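Local coordinates for cytosolic IMP-GMP specific 5'-nucleotidase (Legionella pneumophila subsp. pneumophila, PDB 4OHF) that hydrolyses nucleoside 5'-monophosphates such as IMP and GMP as a magnesium-dependent, allosterically regulated cytosolic nucleotidase with a HAD-like fold, at the interface of chains A and B. Coordinates in Å, arbitrary orientation; residue numbers count along the deposited sequence, not the author numbering. Chains: chain A/B, Cytosolic IMP-GMP specific 5'-nucleotidase.

Contact 1: the interface of chains A and B. Residues chain A 363, 366; chain B 189-190, 193, 439.
A:Ile366 sits among charged side chains of chain B, a worked example of an apolar group held partly against their methylenes and partly beside carboxylates. Its two branches part company. CG2 of A:Ile366, anti to the backbone N, faces helix 189-200 of chain B, where it meets CG of B:Glu193 at 3.7 Å. CE of B:Lys189 lies 3.9 Å from CG2 of A:Ile366. The side chains of A:Ile366 and B:Glu193 run antiparallel, so that methylene rather than carboxylate does the touching. The carboxylate oxygen OE2 of B:Glu190 also comes within 3.8 Å of CG2 of A:Ile366. The other branch points end-on at the carboxylate of B:Glu439, whose carbon CD lies 3.8 Å from CD1 of A:Ile366.

Three residues earlier, at the end of helix 327-364, A:Thr363 meets the B:Glu439 side chain roughly perpendicular, CB of A:Thr363 being 3.9 Å from CG of B:Glu439. Behind this shell, B:Lys189 bends at chi3 (64°) and chi4, which turns its NZ toward OE2 of B:Glu190 in a long salt bridge of 3.7 Å within chain B. This pairing may partly offset the negative charge around the isoleucine. With no polar bond spanning the patch, it probably serves as a packing point where the segment just after the long chain A helix rests on its neighbour in the assembly.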
loop_
_atom_site.group_PDB
_atom_site.type_symbol
_atom_site.label_atom_id
_atom_site.label_comp_id
_atom_site.label_asym_id
_atom_site.label_seq_id
_atom_site.Cartn_x
_atom_site.Cartn_y
_atom_site.Cartn_z
ATOM N N THR A 363 -46.131 11.366 18.825
ATOM C CA THR A 363 -45.367 12.135 19.803
ATOM C C THR A 363 -46.344 12.839 20.746
ATOM O O THR A 363 -45.958 13.332 21.804
ATOM C CB THR A 363 -44.472 13.197 19.092
ATOM O OG1 THR A 363 -43.287 13.427 19.861
ATOM C CG2 THR A 363 -45.216 14.516 18.929
ATOM N N ILE A 366 -47.466 10.695 23.979
ATOM C CA ILE A 366 -46.471 10.566 25.043
ATOM C C ILE A 366 -46.585 11.788 25.966
ATOM O O ILE A 366 -46.231 11.726 27.150
ATOM C CB ILE A 366 -45.033 10.484 24.469
ATOM C CG1 ILE A 366 -44.965 9.395 23.392
ATOM C CG2 ILE A 366 -44.035 10.174 25.593
ATOM C CD1 ILE A 366 -43.623 9.297 22.700
ATOM N N LYS B 189 -37.755 10.479 28.569
ATOM C CA LYS B 189 -38.850 9.517 28.549
ATOM C C LYS B 189 -39.100 8.952 27.153
ATOM O O LYS B 189 -39.266 7.749 26.981
ATOM C CB LYS B 189 -40.137 10.170 29.073
ATOM C CG LYS B 189 -41.375 9.281 28.963
ATOM C CD LYS B 189 -42.572 9.787 29.783
ATOM C CE LYS B 189 -43.103 11.141 29.298
ATOM N NZ LYS B 189 -42.144 12.266 29.519
ATOM N N GLU B 190 -39.116 9.821 26.158
ATOM C CA GLU B 190 -39.367 9.395 24.790
ATOM C C GLU B 190 -38.553 8.173 24.339
ATOM O O GLU B 190 -39.077 7.298 23.647
ATOM C CB GLU B 190 -39.126 10.563 23.829
ATOM C CG GLU B 190 -40.098 11.752 23.968
ATOM C CD GLU B 190 -40.050 12.448 25.344
ATOM O OE1 GLU B 190 -38.950 12.791 25.837
ATOM O OE2 GLU B 190 -41.131 12.665 25.934
ATOM N N GLU B 193 -40.239 5.075 25.668
ATOM C CA GLU B 193 -41.504 4.863 24.976
ATOM C C GLU B 193 -41.211 4.372 23.563
ATOM O O GLU B 193 -41.866 3.452 23.059
ATOM C CB GLU B 193 -42.326 6.154 24.906
ATOM C CG GLU B 193 -42.721 6.753 26.252
ATOM C CD GLU B 193 -43.114 5.695 27.297
ATOM O OE1 GLU B 193 -43.888 4.759 26.957
ATOM O OE2 GLU B 193 -42.650 5.808 28.465
ATOM N N GLU B 439 -39.683 7.644 17.063
ATOM C CA GLU B 439 -40.986 8.298 17.077
ATOM C C GLU B 439 -41.702 8.041 15.743
ATOM O O GLU B 439 -42.870 8.369 15.568
ATOM C CB GLU B 439 -40.794 9.800 17.275
ATOM C CG GLU B 439 -41.835 10.435 18.152
ATOM C CD GLU B 439 -41.620 10.094 19.610
ATOM O OE1 GLU B 439 -40.773 10.751 20.256
ATOM O OE2 GLU B 439 -42.289 9.160 20.106
#

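Contact 2: the interface of chains A and B. Residues chain A 358-359, 362, 366; chain B 197, 201, 439-441.
Against the loop 439-441 of chain B, helix 327-364 of chain A presents A:Tyr358, A:Val359 and A:Cys362, a case of a helix flank packing against backbone as well as side chains.

The polar link is slight. A:Cys362 turns SG anti to its backbone N (chi1 175°), and the thiol gives a weak hydrogen bond to the carbonyl O of B:Glu439, at 3.2 Å from SG. CG1 of A:Val359 approaches O of B:Glu439 at 3.7 Å, so carbon and sulfur from neighbouring turns both border it.

The ring contact is a CH-pi one. CG1 of A:Val359 stands over the centre of the imidazole of B:His440, 3.8 Å from the ring centroid, with the ring atoms almost equally distant from the methyl. The two side chains run parallel, and the valine reaches the face with the branch that is anti to its carbonyl carbon.

Apolar packing fills in around this core. CE1 of B:His197, from helix 189-200, lies 4.0 Å from SG of A:Cys362. A:Ile366 and the B:Glu439 side chain continue the surface beyond it. The patch belongs to the subunit interface of the deposited assembly and probably helps hold the two copies together. The phenol of A:Tyr358 rests on CB of B:Ser441, which is 3.7 Å from CZ and 3.5 Å from the phenol oxygen OH of A:Tyr358.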
loop_
_atom_site.group_PDB
_atom_site.type_symbol
_atom_site.label_atom_id
_atom_site.label_comp_id
_atom_site.label_asym_id
_atom_site.label_seq_id
_atom_site.Cartn_x
_atom_site.Cartn_y
_atom_site.Cartn_z
ATOM N N TYR A 358 -48.163 12.065 11.278
ATOM C CA TYR A 358 -48.057 10.785 11.990
ATOM C C TYR A 358 -47.230 10.915 13.270
ATOM O O TYR A 358 -47.710 10.611 14.355
ATOM C CB TYR A 358 -47.413 9.707 11.106
ATOM C CG TYR A 358 -47.264 8.359 11.799
ATOM C CD1 TYR A 358 -48.221 7.352 11.633
ATOM C CD2 TYR A 358 -46.171 8.092 12.627
ATOM C CE1 TYR A 358 -48.089 6.114 12.270
ATOM C CE2 TYR A 358 -46.032 6.853 13.271
ATOM C CZ TYR A 358 -46.993 5.870 13.085
ATOM O OH TYR A 358 -46.860 4.641 13.703
ATOM N N VAL A 359 -45.978 11.348 13.125
ATOM C CA VAL A 359 -45.092 11.506 14.264
ATOM C C VAL A 359 -45.668 12.487 15.276
ATOM O O VAL A 359 -45.500 12.297 16.475
ATOM C CB VAL A 359 -43.667 11.960 13.833
ATOM C CG1 VAL A 359 -43.052 10.919 12.910
ATOM C CG2 VAL A 359 -43.719 13.300 13.140
ATOM N N CYS A 362 -48.107 10.466 17.196
ATOM C CA CYS A 362 -47.315 9.458 17.905
ATOM C C CYS A 362 -46.516 10.111 19.039
ATOM O O CYS A 362 -46.254 9.494 20.074
ATOM C CB CYS A 362 -46.352 8.763 16.924
ATOM S SG CYS A 362 -45.165 7.569 17.656
ATOM N N ILE A 366 -47.466 10.695 23.979
ATOM C CA ILE A 366 -46.471 10.566 25.043
ATOM C C ILE A 366 -46.585 11.788 25.966
ATOM O O ILE A 366 -46.231 11.726 27.150
ATOM C CB ILE A 366 -45.033 10.484 24.469
ATOM C CG1 ILE A 366 -44.965 9.395 23.392
ATOM C CG2 ILE A 366 -44.035 10.174 25.593
ATOM C CD1 ILE A 366 -43.623 9.297 22.700
ATOM N N HIS B 197 -42.355 1.082 21.761
ATOM C CA HIS B 197 -43.086 1.171 20.520
ATOM C C HIS B 197 -42.548 0.123 19.546
ATOM O O HIS B 197 -43.263 -0.792 19.146
ATOM C CB HIS B 197 -42.917 2.557 19.912
ATOM C CG HIS B 197 -43.838 2.827 18.762
ATOM N ND1 HIS B 197 -43.517 3.695 17.739
ATOM C CD2 HIS B 197 -45.078 2.355 18.484
ATOM C CE1 HIS B 197 -44.519 3.744 16.878
ATOM N NE2 HIS B 197 -45.479 2.941 17.307
ATOM N N TYR B 201 -44.007 -3.845 17.902
ATOM C CA TYR B 201 -44.206 -4.270 16.519
ATOM C C TYR B 201 -43.305 -5.424 16.086
ATOM O O TYR B 201 -43.097 -5.635 14.889
ATOM C CB TYR B 201 -43.990 -3.101 15.559
ATOM C CG TYR B 201 -45.154 -2.140 15.437
ATOM C CD1 TYR B 201 -45.917 -2.084 14.270
ATOM C CD2 TYR B 201 -45.466 -1.247 16.472
ATOM C CE1 TYR B 201 -46.961 -1.156 14.129
ATOM C CE2 TYR B 201 -46.505 -0.318 16.346
ATOM C CZ TYR B 201 -47.247 -0.277 15.172
ATOM O OH TYR B 201 -48.259 0.646 15.039
ATOM N N GLU B 439 -39.683 7.644 17.063
ATOM C CA GLU B 439 -40.986 8.298 17.077
ATOM C C GLU B 439 -41.702 8.041 15.743
ATOM O O GLU B 439 -42.870 8.369 15.568
ATOM C CB GLU B 439 -40.794 9.800 17.275
ATOM C CG GLU B 439 -41.835 10.435 18.152
ATOM C CD GLU B 439 -41.620 10.094 19.610
ATOM O OE1 GLU B 439 -40.773 10.751 20.256
ATOM O OE2 GLU B 439 -42.289 9.160 20.106
ATOM N N HIS B 440 -40.962 7.489 14.792
ATOM C CA HIS B 440 -41.502 7.149 13.485
ATOM C C HIS B 440 -42.087 5.750 13.551
ATOM O O HIS B 440 -41.904 5.020 14.525
ATOM C CB HIS B 440 -40.405 7.180 12.425
ATOM C CG HIS B 440 -40.002 8.559 12.021
ATOM N ND1 HIS B 440 -39.407 9.446 12.890
ATOM C CD2 HIS B 440 -40.131 9.216 10.843
ATOM C CE1 HIS B 440 -39.187 10.590 12.265
ATOM N NE2 HIS B 440 -39.616 10.478 11.021
ATOM N N SER B 441 -42.785 5.377 12.493
ATOM C CA SER B 441 -43.397 4.059 12.410
ATOM C C SER B 441 -42.333 2.991 12.196
ATOM O O SER B 441 -41.518 3.092 11.286
ATOM C CB SER B 441 -44.379 4.027 11.243
ATOM O OG SER B 441 -44.820 2.707 10.999
#

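Contact 3: the interface of chains A and B. Residues chain A 87, 91, 113, 415; chain B 10, 425.
The carboxylate of A:Glu415 is approached by two arginines, one from each chain, and shows how a buttressed acid can serve an interface. Its OE2 accepts a hydrogen bond from NH1 of A:Arg91 at 2.8 Å, nearly along the C-O axis, although the acceptor lies 27° out of the guanidinium plane. This salt bridge within chain A helps fix the acid's rotation. The aliphatic stretch of B:Arg10 lies alongside the carboxylate, and its NH1 is 3.8 Å from OE1 of A:Glu415, a long salt bridge across the interface. The shared negative charge probably eases the meeting of two like-charged side chains. B:Arg10, bent at chi3, also points end-on toward A:Tyr113, its NE 3.8 Å from the phenol OH and the two planes almost perpendicular.

A:Tyr87, a residue of the GMP pocket, carries the second arginine contact, which probably helps join the two copies here. B:Arg425, from helix 418-426, passes antiparallel over its ring and sets CG over one face, 3.8 Å from the ring centroid and offset toward the rim. The chain then turns at its end (chi4 -54°), and NH2 of B:Arg425 gives a weak hydrogen bond to the backbone O of A:Tyr87 at 3.2 Å, with 124° at the hydrogen.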
loop_
_atom_site.group_PDB
_atom_site.type_symbol
_atom_site.label_atom_id
_atom_site.label_comp_id
_atom_site.label_asym_id
_atom_site.label_seq_id
_atom_site.Cartn_x
_atom_site.Cartn_y
_atom_site.Cartn_z
ATOM N N TYR A 87 -21.071 5.353 -4.332
ATOM C CA TYR A 87 -20.265 4.812 -3.242
ATOM C C TYR A 87 -19.784 3.384 -3.418
ATOM O O TYR A 87 -19.208 2.802 -2.491
ATOM C CB TYR A 87 -21.011 4.950 -1.911
ATOM C CG TYR A 87 -21.151 6.392 -1.505
ATOM C CD1 TYR A 87 -22.398 6.939 -1.188
ATOM C CD2 TYR A 87 -20.039 7.238 -1.518
ATOM C CE1 TYR A 87 -22.532 8.292 -0.906
ATOM C CE2 TYR A 87 -20.163 8.582 -1.239
ATOM C CZ TYR A 87 -21.409 9.107 -0.939
ATOM O OH TYR A 87 -21.519 10.465 -0.724
ATOM N N ARG A 91 -26.127 -1.902 -7.678
ATOM C CA ARG A 91 -27.550 -1.608 -7.729
ATOM C C ARG A 91 -28.229 -2.320 -8.894
ATOM O O ARG A 91 -29.441 -2.215 -9.073
ATOM C CB ARG A 91 -27.762 -0.098 -7.832
ATOM C CG ARG A 91 -26.987 0.698 -6.774
ATOM C CD ARG A 91 -27.807 1.244 -5.615
ATOM N NE ARG A 91 -28.132 0.287 -4.611
ATOM C CZ ARG A 91 -27.900 0.236 -3.302
ATOM N NH1 ARG A 91 -27.242 1.139 -2.567
ATOM N NH2 ARG A 91 -28.443 -0.819 -2.719
ATOM N N TYR A 113 -21.243 -3.650 -1.458
ATOM C CA TYR A 113 -20.218 -2.692 -1.840
ATOM C C TYR A 113 -18.978 -3.407 -2.357
ATOM O O TYR A 113 -18.483 -4.342 -1.732
ATOM C CB TYR A 113 -19.812 -1.819 -0.643
ATOM C CG TYR A 113 -20.895 -0.891 -0.145
ATOM C CD1 TYR A 113 -21.845 -1.322 0.779
ATOM C CD2 TYR A 113 -20.989 0.411 -0.623
ATOM C CE1 TYR A 113 -22.861 -0.478 1.208
ATOM C CE2 TYR A 113 -21.996 1.260 -0.202
ATOM C CZ TYR A 113 -22.932 0.816 0.711
ATOM O OH TYR A 113 -23.941 1.672 1.113
ATOM N N GLU A 415 -29.889 6.663 -6.287
ATOM C CA GLU A 415 -28.676 7.455 -6.072
ATOM C C GLU A 415 -27.982 7.782 -7.381
ATOM O O GLU A 415 -28.345 7.272 -8.439
ATOM C CB GLU A 415 -27.683 6.683 -5.199
ATOM C CG GLU A 415 -28.295 5.835 -4.091
ATOM C CD GLU A 415 -27.247 5.087 -3.271
ATOM O OE1 GLU A 415 -26.428 5.751 -2.585
ATOM O OE2 GLU A 415 -27.249 3.833 -3.320
ATOM N N ARG B 10 -30.355 7.324 1.698
ATOM C CA ARG B 10 -30.610 6.152 0.869
ATOM C C ARG B 10 -31.803 5.396 1.414
ATOM O O ARG B 10 -32.050 5.396 2.617
ATOM C CB ARG B 10 -29.428 5.194 0.891
ATOM C CG ARG B 10 -28.286 5.533 -0.003
ATOM C CD ARG B 10 -27.230 4.437 0.106
ATOM N NE ARG B 10 -26.568 4.447 1.404
ATOM C CZ ARG B 10 -25.847 5.475 1.847
ATOM N NH1 ARG B 10 -25.709 6.562 1.084
ATOM N NH2 ARG B 10 -25.271 5.418 3.046
ATOM N N ARG B 425 -21.982 8.981 3.207
ATOM C CA ARG B 425 -21.480 7.671 2.797
ATOM C C ARG B 425 -21.708 6.566 3.825
ATOM O O ARG B 425 -21.879 5.397 3.472
ATOM C CB ARG B 425 -19.988 7.751 2.470
ATOM C CG ARG B 425 -19.433 6.498 1.800
ATOM C CD ARG B 425 -17.920 6.432 1.914
ATOM N NE ARG B 425 -17.273 5.835 0.740
ATOM C CZ ARG B 425 -17.574 4.641 0.236
ATOM N NH1 ARG B 425 -18.530 3.887 0.795
ATOM N NH2 ARG B 425 -16.902 4.196 -0.818
#

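Contacts 1 and 2 are adjoining parts of one surface, the centres of their C-alpha atoms about 8 Å apart; A:Ile366 and B:Glu439 belong to both, as do helix 327-364 of chain A and helix 189-200 of chain B. Contact 3 lies well away, by the same measure about 32 Å from contact 1 and about 28 Å from contact 2, and draws on different elements. Chain A thus holds chain B at separated points, through its long helix and near its GMP pocket. In the deposited four-chain assembly such spacing could resist pivoting between subunits, and contact 3 may couple assembly to nucleotide binding.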